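HcgC (Methanococcus maripaludis S2, PDB 5O4N) probably transfers a methyl group from S-adenosylmethionine to a pyridinol precursor during biosynthesis of the FeGP cofactor of [Fe]-hydrogenase. Local coordinates at residues 106-111 with 130-135; 45-50 with 66-71; 168-173 with 250-255. One frame throughout, in Å; residues are numbered along the deposited sequence.

Contact 1. Residues 106-111 with 130-135; sequences PDLVID and VLIVED. With SAH (S-adenosyl-L-homocysteine), chain E.
Asp107 opens the pairing: its carbonyl O accepts a hydrogen bond from Val130 N at 3.1 Å, the first of five that join two neighbouring parallel strands. Strands 108-111 and 130-134, with helix 120-123 between them, form a beta-alpha-beta unit of a Rossmann-like sheet; their axes run 4.7 Å apart and only 6° from parallel. The carboxylate of Asp107 is engaged on the other flank, by the backbone N atoms of Lys43 and Gln44. Leu108 lies alongside Val130, and its CD1 meets Val130 CG1 at 3.8 Å. On the reverse face Val109 meets Leu131 obliquely, CG1 against CD1, while the backbone of Val109 both donates to Val130 O and accepts from Ile132 N. Ile110 and Ile132 return to the face of Leu108 with matching rotamers. With CG1 anti to the carbonyl carbon and CD1 extended beyond it in both, the side chains lie alongside each other, Ile110 CD1 to Ile132 CD1 4.1 Å. Helix 18-37 covers Val130 and Ile132 on this face. Asp111 ends the strand with N bonded to Ile132 O and O receiving Glu134 N, both at 2.8 Å. Its buried carboxylate has two polar partners, Thr113 at OD1 and Arg153, in a salt bridge, at OD2; across the strands Val133 CG1 packs obliquely against OD2. Beyond this last bond Glu134 reaches the S-adenosyl-L-homocysteine site, where its extended side chain carries OE1 to the ligand's amino N (2.8 Å), while OE2 forms a salt bridge with Lys29. Were this glutamate an alanine, the ligand's amino group and the Lys29 ammonium would probably both lose their carboxylate mate. A water lies 2.8 Å from both Asp111 OD2 and Glu134 O and bridges them.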
loop_
_atom_site.group_PDB
_atom_site.type_symbol
_atom_site.label_atom_id
_atom_site.label_comp_id
_atom_site.label_asym_id
_atom_site.label_seq_id
_atom_site.Cartn_x
_atom_site.Cartn_y
_atom_site.Cartn_z
ATOM N N PRO A 106 -9.312 -6.024 -46.156
ATOM C CA PRO A 106 -8.478 -6.877 -45.315
ATOM C C PRO A 106 -9.128 -8.132 -44.781
ATOM O O PRO A 106 -10.318 -8.134 -44.493
ATOM C CB PRO A 106 -8.095 -5.948 -44.160
ATOM C CG PRO A 106 -9.199 -5.006 -44.072
ATOM C CD PRO A 106 -9.686 -4.779 -45.449
ATOM N N ASP A 107 -8.325 -9.192 -44.644
ATOM C CA ASP A 107 -8.786 -10.457 -44.079
ATOM C C ASP A 107 -8.387 -10.471 -42.558
ATOM O O ASP A 107 -8.760 -11.382 -41.821
ATOM C CB ASP A 107 -8.310 -11.694 -44.839
ATOM C CG ASP A 107 -6.896 -11.675 -45.366
ATOM O OD1 ASP A 107 -6.145 -10.753 -45.001
ATOM O OD2 ASP A 107 -6.537 -12.596 -46.145
ATOM N N LEU A 108 -7.637 -9.459 -42.094
ATOM C CA LEU A 108 -7.247 -9.373 -40.702
ATOM C C LEU A 108 -7.335 -7.915 -40.290
ATOM O O LEU A 108 -6.650 -7.068 -40.872
ATOM C CB LEU A 108 -5.827 -9.947 -40.437
ATOM C CG LEU A 108 -5.266 -9.675 -39.021
ATOM C CD1 LEU A 108 -6.188 -10.213 -37.918
ATOM C CD2 LEU A 108 -3.897 -10.279 -38.871
ATOM N N VAL A 109 -8.190 -7.619 -39.308
ATOM C CA VAL A 109 -8.364 -6.266 -38.803
ATOM C C VAL A 109 -8.017 -6.301 -37.313
ATOM O O VAL A 109 -8.526 -7.145 -36.572
ATOM C CB VAL A 109 -9.783 -5.689 -39.062
ATOM C CG1 VAL A 109 -9.944 -4.309 -38.424
ATOM C CG2 VAL A 109 -10.075 -5.604 -40.558
ATOM N N ILE A 110 -7.156 -5.386 -36.882
ATOM C CA ILE A 110 -6.741 -5.285 -35.486
ATOM C C ILE A 110 -6.981 -3.849 -35.029
ATOM O O ILE A 110 -6.362 -2.940 -35.583
ATOM C CB ILE A 110 -5.274 -5.703 -35.273
ATOM C CG1 ILE A 110 -5.078 -7.148 -35.741
ATOM C CG2 ILE A 110 -4.882 -5.539 -33.767
ATOM C CD1 ILE A 110 -3.758 -7.741 -35.494
ATOM N N ASP A 111 -7.851 -3.651 -34.040
ATOM C CA ASP A 111 -8.146 -2.315 -33.500
ATOM C C ASP A 111 -7.438 -2.120 -32.155
ATOM O O ASP A 111 -7.827 -2.742 -31.177
ATOM C CB ASP A 111 -9.654 -2.083 -33.316
ATOM C CG ASP A 111 -9.951 -0.798 -32.543
ATOM O OD1 ASP A 111 -9.270 0.218 -32.802
ATOM O OD2 ASP A 111 -10.826 -0.830 -31.633
ATOM N N VAL A 130 -10.498 -12.584 -39.553
ATOM C CA VAL A 130 -10.223 -12.384 -38.132
ATOM C C VAL A 130 -10.281 -10.920 -37.733
ATOM O O VAL A 130 -9.732 -10.066 -38.421
ATOM C CB VAL A 130 -8.817 -12.957 -37.759
ATOM C CG1 VAL A 130 -8.492 -12.745 -36.263
ATOM C CG2 VAL A 130 -8.701 -14.425 -38.133
ATOM N N LEU A 131 -10.934 -10.647 -36.587
ATOM C CA LEU A 131 -11.046 -9.305 -36.032
ATOM C C LEU A 131 -10.531 -9.371 -34.605
ATOM O O LEU A 131 -10.987 -10.206 -33.837
ATOM C CB LEU A 131 -12.491 -8.778 -36.025
ATOM C CG LEU A 131 -12.706 -7.455 -35.243
ATOM C CD1 LEU A 131 -11.938 -6.291 -35.873
ATOM C CD2 LEU A 131 -14.170 -7.106 -35.159
ATOM N N ILE A 132 -9.594 -8.492 -34.247
ATOM C CA ILE A 132 -9.034 -8.419 -32.905
ATOM C C ILE A 132 -9.235 -6.988 -32.447
ATOM O O ILE A 132 -8.832 -6.058 -33.134
ATOM C CB ILE A 132 -7.542 -8.837 -32.774
ATOM C CG1 ILE A 132 -7.336 -10.273 -33.233
ATOM C CG2 ILE A 132 -7.062 -8.682 -31.297
ATOM C CD1 ILE A 132 -5.890 -10.648 -33.453
ATOM N N VAL A 133 -9.846 -6.812 -31.299
ATOM C CA VAL A 133 -10.092 -5.496 -30.723
ATOM C C VAL A 133 -9.392 -5.485 -29.379
ATOM O O VAL A 133 -9.572 -6.404 -28.599
ATOM C CB VAL A 133 -11.605 -5.181 -30.578
ATOM C CG1 VAL A 133 -11.824 -3.822 -29.903
ATOM C CG2 VAL A 133 -12.283 -5.199 -31.942
ATOM N N GLU A 134 -8.601 -4.463 -29.105
ATOM C CA GLU A 134 -7.909 -4.365 -27.823
ATOM C C GLU A 134 -8.855 -3.748 -26.812
ATOM O O GLU A 134 -9.432 -2.696 -27.064
ATOM C CB GLU A 134 -6.626 -3.546 -27.925
ATOM C CG GLU A 134 -5.873 -3.456 -26.598
ATOM C CD GLU A 134 -4.448 -2.947 -26.662
ATOM O OE1 GLU A 134 -4.100 -2.248 -27.642
ATOM O OE2 GLU A 134 -3.695 -3.199 -25.690
ATOM N N ASP A 135 -9.024 -4.400 -25.667
ATOM C CA ASP A 135 -9.897 -3.918 -24.598
ATOM C C ASP A 135 -9.015 -2.971 -23.792
ATOM O O ASP A 135 -8.037 -3.435 -23.240
ATOM C CB ASP A 135 -10.354 -5.095 -23.748
ATOM C CG ASP A 135 -11.265 -4.796 -22.577
ATOM O OD1 ASP A 135 -11.692 -3.632 -22.435
ATOM O OD2 ASP A 135 -11.567 -5.737 -21.817
HETATM N N SAH E . -3.700 0.496 -27.155
HETATM C CA SAH E . -2.513 1.407 -27.185
HETATM C CB SAH E . -2.873 2.827 -26.735
HETATM C CG SAH E . -3.990 3.415 -27.590
HETATM S SD SAH E . -3.711 5.120 -27.935
HETATM C C SAH E . -1.419 0.890 -26.292
HETATM O O SAH E . -1.689 0.119 -25.356
HETATM O OXT SAH E . -0.260 1.245 -26.509
HETATM C "C5'" SAH E . -4.676 5.465 -29.369
HETATM C "C4'" SAH E . -3.832 5.377 -30.656
HETATM O "O4'" SAH E . -4.740 5.235 -31.779
HETATM C "C3'" SAH E . -3.076 6.685 -30.932
HETATM O "O3'" SAH E . -1.967 6.395 -31.808
HETATM C "C2'" SAH E . -4.116 7.536 -31.666
HETATM O "O2'" SAH E . -3.560 8.606 -32.434
HETATM C "C1'" SAH E . -4.813 6.465 -32.529
HETATM N N9 SAH E . -6.232 6.739 -32.827
HETATM C C8 SAH E . -7.160 7.317 -32.020
HETATM N N7 SAH E . -8.360 7.370 -32.644
HETATM C C5 SAH E . -8.209 6.813 -33.860
HETATM C C6 SAH E . -9.068 6.534 -35.036
HETATM N N6 SAH E . -10.374 6.890 -35.035
HETATM N N1 SAH E . -8.502 5.923 -36.115
HETATM C C2 SAH E . -7.206 5.553 -36.148
HETATM N N3 SAH E . -6.371 5.782 -35.113
HETATM C C4 SAH E . -6.802 6.395 -33.978
HETATM O O HOH W 1 -9.670 -0.806 -29.076
#

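Contact 2. Residues 45-50 with 66-71; sequences AIVFGA and EEVIIV. With SAH (S-adenosyl-L-homocysteine), chain E.
Ala45 N donates to Glu67 O at 2.8 Å, starting a ladder of five backbone hydrogen bonds. Ile69 N reaches Ala45 O, Val47 N reaches Ile69 O, and Val71 N reaches Val47 O, so the odd-numbered residues of the two strands bond in turn. The last rung, Gly49 N to Val71 O, is nearly straight, with 174° at the hydrogen, and carries the pairing one residue beyond strand 45-48. CA-H...O contacts lie between the rungs, among them Ile70 CA to Val47 O at 3.3 Å.

These parallel strands, inclined by 22°, flank helix 54-60 in a beta-alpha-beta unit, and the turn after the first strand meets the ligand as in a Rossmann-type nucleotide site. Gly49 CA comes within 3.4 Å of O4' in the ribose of S-adenosyl-L-homocysteine. A side chain at Gly49 would be crowded by that oxygen; separately, the positive phi would jam it against the preceding carbonyl. Ala50 N is held by Asp72, whose carboxylate also binds the ligand.

Apolar contacts lie on both faces. On one, Val71 uses its two branches separately: CG1, anti to its own backbone N (chi1 176°), meets Phe48 CE2 at 3.6 Å from an oblique direction, whereas CG2 rests on Ile46 CG2. The ring of Phe48 turns its edge to adenine C2. Ile46 and Ile69 run side by side here, and Leu94 of helix 91-99 covers Ile46, Phe48 and Val71. On the face of Val47 and Ile70, Val47 CB meets Ile70 CG1, while Ala50, just past the strand, sets CB 3.7 Å from Ile70 CG2.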
loop_
_atom_site.group_PDB
_atom_site.type_symbol
_atom_site.label_atom_id
_atom_site.label_comp_id
_atom_site.label_asym_id
_atom_site.label_seq_id
_atom_site.Cartn_x
_atom_site.Cartn_y
_atom_site.Cartn_z
ATOM N N ALA A 45 -3.549 -7.110 -43.813
ATOM C CA ALA A 45 -3.845 -6.813 -42.428
ATOM C C ALA A 45 -3.904 -5.295 -42.231
ATOM O O ALA A 45 -3.048 -4.582 -42.735
ATOM C CB ALA A 45 -2.779 -7.415 -41.536
ATOM N N ILE A 46 -4.918 -4.809 -41.505
ATOM C CA ILE A 46 -5.092 -3.390 -41.197
ATOM C C ILE A 46 -5.015 -3.302 -39.658
ATOM O O ILE A 46 -5.754 -3.989 -38.966
ATOM C CB ILE A 46 -6.379 -2.747 -41.814
ATOM C CG1 ILE A 46 -6.165 -2.590 -43.333
ATOM C CG2 ILE A 46 -6.672 -1.377 -41.179
ATOM C CD1 ILE A 46 -7.135 -1.757 -44.102
ATOM N N VAL A 47 -4.116 -2.463 -39.147
ATOM C CA VAL A 47 -3.897 -2.248 -37.725
ATOM C C VAL A 47 -4.222 -0.789 -37.438
ATOM O O VAL A 47 -3.551 0.095 -37.968
ATOM C CB VAL A 47 -2.443 -2.599 -37.333
ATOM C CG1 VAL A 47 -2.179 -2.334 -35.846
ATOM C CG2 VAL A 47 -2.115 -4.052 -37.688
ATOM N N PHE A 48 -5.239 -0.531 -36.615
ATOM C CA PHE A 48 -5.639 0.825 -36.241
ATOM C C PHE A 48 -4.938 1.239 -34.948
ATOM O O PHE A 48 -5.092 0.554 -33.944
ATOM C CB PHE A 48 -7.150 0.909 -36.028
ATOM C CG PHE A 48 -7.912 0.912 -37.317
ATOM C CD1 PHE A 48 -8.305 -0.274 -37.909
ATOM C CD2 PHE A 48 -8.234 2.099 -37.941
ATOM C CE1 PHE A 48 -9.014 -0.267 -39.112
ATOM C CE2 PHE A 48 -8.950 2.109 -39.131
ATOM C CZ PHE A 48 -9.333 0.926 -39.716
ATOM N N GLY A 49 -4.194 2.345 -34.972
ATOM C CA GLY A 49 -3.481 2.848 -33.798
ATOM C C GLY A 49 -2.023 2.446 -33.788
ATOM O O GLY A 49 -1.683 1.308 -33.459
ATOM N N ALA A 50 -1.159 3.382 -34.154
ATOM C CA ALA A 50 0.283 3.175 -34.222
ATOM C C ALA A 50 0.954 3.239 -32.851
ATOM O O ALA A 50 1.891 2.486 -32.593
ATOM C CB ALA A 50 0.904 4.221 -35.133
ATOM N N GLU A 66 0.892 -10.758 -46.309
ATOM C CA GLU A 66 1.475 -10.262 -47.560
ATOM C C GLU A 66 1.586 -8.738 -47.503
ATOM O O GLU A 66 2.554 -8.176 -48.010
ATOM C CB GLU A 66 0.625 -10.667 -48.790
ATOM C CG GLU A 66 0.607 -12.157 -49.091
ATOM C CD GLU A 66 -0.333 -12.562 -50.216
ATOM O OE1 GLU A 66 -0.734 -11.681 -51.014
ATOM O OE2 GLU A 66 -0.664 -13.767 -50.304
ATOM N N GLU A 67 0.591 -8.075 -46.890
ATOM C CA GLU A 67 0.568 -6.622 -46.751
ATOM C C GLU A 67 0.060 -6.230 -45.345
ATOM O O GLU A 67 -0.956 -6.743 -44.896
ATOM C CB GLU A 67 -0.330 -6.018 -47.837
ATOM C CG GLU A 67 -0.334 -4.499 -47.893
ATOM C CD GLU A 67 -1.245 -3.897 -48.949
ATOM O OE1 GLU A 67 -0.995 -2.737 -49.352
ATOM O OE2 GLU A 67 -2.221 -4.569 -49.354
ATOM N N VAL A 68 0.775 -5.322 -44.666
ATOM C CA VAL A 68 0.419 -4.830 -43.341
ATOM C C VAL A 68 0.316 -3.312 -43.465
ATOM O O VAL A 68 1.271 -2.662 -43.894
ATOM C CB VAL A 68 1.405 -5.218 -42.211
ATOM C CG1 VAL A 68 0.872 -4.734 -40.862
ATOM C CG2 VAL A 68 1.636 -6.726 -42.185
ATOM N N ILE A 69 -0.838 -2.753 -43.094
ATOM C CA ILE A 69 -1.091 -1.321 -43.158
ATOM C C ILE A 69 -1.446 -0.829 -41.774
ATOM O O ILE A 69 -2.334 -1.406 -41.150
ATOM C CB ILE A 69 -2.291 -1.004 -44.100
ATOM C CG1 ILE A 69 -2.095 -1.566 -45.521
ATOM C CG2 ILE A 69 -2.575 0.515 -44.153
ATOM C CD1 ILE A 69 -3.415 -1.792 -46.278
ATOM N N ILE A 70 -0.777 0.252 -41.310
ATOM C CA ILE A 70 -1.051 0.872 -40.025
ATOM C C ILE A 70 -1.908 2.090 -40.357
ATOM O O ILE A 70 -1.561 2.875 -41.246
ATOM C CB ILE A 70 0.197 1.303 -39.205
ATOM C CG1 ILE A 70 0.729 0.114 -38.373
ATOM C CG2 ILE A 70 -0.139 2.524 -38.262
ATOM C CD1 ILE A 70 1.701 0.489 -37.255
ATOM N N VAL A 71 -3.013 2.252 -39.636
ATOM C CA VAL A 71 -3.902 3.372 -39.819
ATOM C C VAL A 71 -3.869 4.181 -38.524
ATOM O O VAL A 71 -4.033 3.610 -37.457
ATOM C CB VAL A 71 -5.338 2.942 -40.190
ATOM C CG1 VAL A 71 -6.264 4.166 -40.283
ATOM C CG2 VAL A 71 -5.345 2.165 -41.506
HETATM N N SAH E . -3.700 0.496 -27.155
HETATM C CA SAH E . -2.513 1.407 -27.185
HETATM C CB SAH E . -2.873 2.827 -26.735
HETATM C CG SAH E . -3.990 3.415 -27.590
HETATM S SD SAH E . -3.711 5.120 -27.935
HETATM C C SAH E . -1.419 0.890 -26.292
HETATM O O SAH E . -1.689 0.119 -25.356
HETATM O OXT SAH E . -0.260 1.245 -26.509
HETATM C "C5'" SAH E . -4.676 5.465 -29.369
HETATM C "C4'" SAH E . -3.832 5.377 -30.656
HETATM O "O4'" SAH E . -4.740 5.235 -31.779
HETATM C "C3'" SAH E . -3.076 6.685 -30.932
HETATM O "O3'" SAH E . -1.967 6.395 -31.808
HETATM C "C2'" SAH E . -4.116 7.536 -31.666
HETATM O "O2'" SAH E . -3.560 8.606 -32.434
HETATM C "C1'" SAH E . -4.813 6.465 -32.529
HETATM N N9 SAH E . -6.232 6.739 -32.827
HETATM C C8 SAH E . -7.160 7.317 -32.020
HETATM N N7 SAH E . -8.360 7.370 -32.644
HETATM C C5 SAH E . -8.209 6.813 -33.860
HETATM C C6 SAH E . -9.068 6.534 -35.036
HETATM N N6 SAH E . -10.374 6.890 -35.035
HETATM N N1 SAH E . -8.502 5.923 -36.115
HETATM C C2 SAH E . -7.206 5.553 -36.148
HETATM N N3 SAH E . -6.371 5.782 -35.113
HETATM C C4 SAH E . -6.802 6.395 -33.978
#

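Contact 3. Residues 168-173 with 250-255; sequences SSKFSK and ISRVDS
Two hydrogen bonds join Ser168 to Arg252. The stronger, from Ser168 N to Arg252 O at 2.9 Å, is almost straight at the hydrogen (173°), although the donor stands 39° above the carbonyl plane. The weak one returns the other way: Arg252 NH2 reaches Ser168 O at 3.2 Å, with only 135° at the hydrogen. Together they tie the backbone of Ser168 to both ends of one arginine. With CG anti to the carbonyl carbon and the chain extended as far as NE, the arginine passes beside Ser168 O, which lies 3.4 Å from Arg252 CD. Arg252 NE is buried without a polar partner. Carbon atoms of Lys170 and Ser169 pack on this side chain: Lys170, bent at chi2, crosses it with CG 3.7 Å from Arg252 CD, and Ser169 CB approaches NH2. The polar ends serve the assembly: Lys170 NZ forms a salt bridge with Glu194 of the fourth subunit, and Ser168 OG bonds Lys142 of the second subunit. Within the chain, the contact joins the loop between strand 159-167 and helix 177-193 to the corner where helix 239-251 gives way to strand 253-260, the antiparallel neighbour of strand 159-167.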
loop_
_atom_site.group_PDB
_atom_site.type_symbol
_atom_site.label_atom_id
_atom_site.label_comp_id
_atom_site.label_asym_id
_atom_site.label_seq_id
_atom_site.Cartn_x
_atom_site.Cartn_y
_atom_site.Cartn_z
ATOM N N SER A 168 -0.632 -9.476 -12.997
ATOM C CA SER A 168 -1.052 -10.469 -12.021
ATOM C C SER A 168 -0.868 -9.938 -10.613
ATOM O O SER A 168 0.204 -9.391 -10.303
ATOM C CB SER A 168 -0.202 -11.740 -12.140
ATOM O OG SER A 168 -0.382 -12.346 -13.402
ATOM N N SER A 169 -1.914 -10.093 -9.758
ATOM C CA SER A 169 -1.908 -9.666 -8.358
ATOM C C SER A 169 -1.710 -8.175 -8.114
ATOM O O SER A 169 -1.501 -7.798 -6.969
ATOM C CB SER A 169 -0.871 -10.458 -7.560
ATOM O OG SER A 169 -1.114 -11.846 -7.733
ATOM N N LYS A 170 -1.782 -7.315 -9.158
ATOM C CA LYS A 170 -1.602 -5.871 -8.992
ATOM C C LYS A 170 -2.718 -5.124 -9.699
ATOM O O LYS A 170 -3.288 -5.609 -10.686
ATOM C CB LYS A 170 -0.232 -5.446 -9.538
ATOM C CG LYS A 170 0.977 -6.035 -8.815
ATOM C CD LYS A 170 1.097 -5.484 -7.416
ATOM C CE LYS A 170 2.427 -5.755 -6.771
ATOM N NZ LYS A 170 2.547 -5.083 -5.446
ATOM N N PHE A 171 -3.039 -3.954 -9.195
ATOM C CA PHE A 171 -4.092 -3.134 -9.771
ATOM C C PHE A 171 -3.557 -2.147 -10.827
ATOM O O PHE A 171 -2.554 -1.471 -10.589
ATOM C CB PHE A 171 -4.856 -2.376 -8.653
ATOM C CG PHE A 171 -6.108 -1.711 -9.158
ATOM C CD1 PHE A 171 -6.054 -0.453 -9.748
ATOM C CD2 PHE A 171 -7.336 -2.355 -9.082
ATOM C CE1 PHE A 171 -7.203 0.149 -10.247
ATOM C CE2 PHE A 171 -8.494 -1.743 -9.576
ATOM C CZ PHE A 171 -8.416 -0.501 -10.169
ATOM N N SER A 172 -4.235 -2.061 -11.983
ATOM C CA SER A 172 -3.922 -1.133 -13.092
ATOM C C SER A 172 -5.252 -0.708 -13.663
ATOM O O SER A 172 -6.125 -1.547 -13.862
ATOM C CB SER A 172 -3.052 -1.758 -14.178
ATOM O OG SER A 172 -1.710 -1.834 -13.742
ATOM N N LYS A 173 -5.405 0.566 -13.933
ATOM C CA LYS A 173 -6.657 1.116 -14.463
ATOM C C LYS A 173 -6.933 0.786 -15.902
ATOM O O LYS A 173 -8.081 0.763 -16.281
ATOM C CB LYS A 173 -6.676 2.629 -14.260
ATOM C CG LYS A 173 -6.821 3.020 -12.811
ATOM C CD LYS A 173 -8.304 2.875 -12.377
ATOM C CE LYS A 173 -8.619 3.533 -11.081
ATOM N NZ LYS A 173 -8.865 4.974 -11.272
ATOM N N ILE A 250 7.913 -6.458 -14.049
ATOM C CA ILE A 250 7.732 -6.579 -15.507
ATOM C C ILE A 250 7.087 -7.957 -15.795
ATOM O O ILE A 250 6.170 -8.064 -16.621
ATOM C CB ILE A 250 9.108 -6.450 -16.248
ATOM C CG1 ILE A 250 9.663 -5.007 -16.146
ATOM C CG2 ILE A 250 9.001 -6.881 -17.725
ATOM C CD1 ILE A 250 11.083 -4.877 -16.340
ATOM N N SER A 251 7.578 -9.013 -15.106
ATOM C CA SER A 251 7.080 -10.394 -15.268
ATOM C C SER A 251 5.591 -10.591 -14.907
ATOM O O SER A 251 4.987 -11.545 -15.381
ATOM C CB SER A 251 7.953 -11.392 -14.504
ATOM O OG SER A 251 7.719 -11.413 -13.104
ATOM N N ARG A 252 5.013 -9.720 -14.074
ATOM C CA ARG A 252 3.597 -9.821 -13.703
ATOM C C ARG A 252 2.664 -9.527 -14.900
ATOM O O ARG A 252 1.518 -9.935 -14.854
ATOM C CB ARG A 252 3.249 -8.855 -12.542
ATOM C CG ARG A 252 3.924 -9.243 -11.239
ATOM C CD ARG A 252 3.481 -8.367 -10.100
ATOM N NE ARG A 252 3.970 -8.798 -8.787
ATOM C CZ ARG A 252 3.561 -9.878 -8.114
ATOM N NH1 ARG A 252 4.081 -10.163 -6.922
ATOM N NH2 ARG A 252 2.633 -10.690 -8.627
ATOM N N VAL A 253 3.146 -8.846 -15.962
ATOM C CA VAL A 253 2.332 -8.519 -17.140
ATOM C C VAL A 253 1.919 -9.785 -17.866
ATOM O O VAL A 253 2.757 -10.574 -18.248
ATOM C CB VAL A 253 3.000 -7.508 -18.092
ATOM C CG1 VAL A 253 2.135 -7.240 -19.337
ATOM C CG2 VAL A 253 3.276 -6.198 -17.361
ATOM N N ASP A 254 0.630 -9.959 -18.053
ATOM C CA ASP A 254 0.063 -11.109 -18.741
ATOM C C ASP A 254 -0.856 -10.578 -19.830
ATOM O O ASP A 254 -1.800 -9.839 -19.548
ATOM C CB ASP A 254 -0.724 -11.974 -17.754
ATOM C CG ASP A 254 -1.178 -13.320 -18.315
ATOM O OD1 ASP A 254 -0.661 -13.733 -19.381
ATOM O OD2 ASP A 254 -2.019 -13.973 -17.667
ATOM N N SER A 255 -0.568 -10.924 -21.068
ATOM C CA SER A 255 -1.358 -10.479 -22.201
ATOM C C SER A 255 -1.909 -11.714 -22.920
ATOM O O SER A 255 -1.228 -12.715 -23.059
ATOM C CB SER A 255 -0.520 -9.620 -23.137
ATOM O OG SER A 255 -1.332 -9.011 -24.128
#

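Overall arrangement
Along the chain the contacts come in series: contact 2, then contact 1, then contact 3. All reach one mixed seven-stranded sheet. Contacts 1 and 2, with centres 10 Å apart, touch because strands 42-48 and 108-111 are neighbours: Ile110 N lies 2.9 Å from Ile46 O, a probable hydrogen bond. Both also meet S-adenosyl-L-homocysteine: the C-terminal ends of strands 42-48 and 130-134, with 108-111 between them, contribute to one ligand site. Contact 3 includes the start of strand 253-260, outermost in the sheet within this chain; its centre is 23 Å from that of contact 1 and 27 Å from that of contact 2. It borders other subunits of the tetramer, whereas no other chain touches contacts 1 and 2.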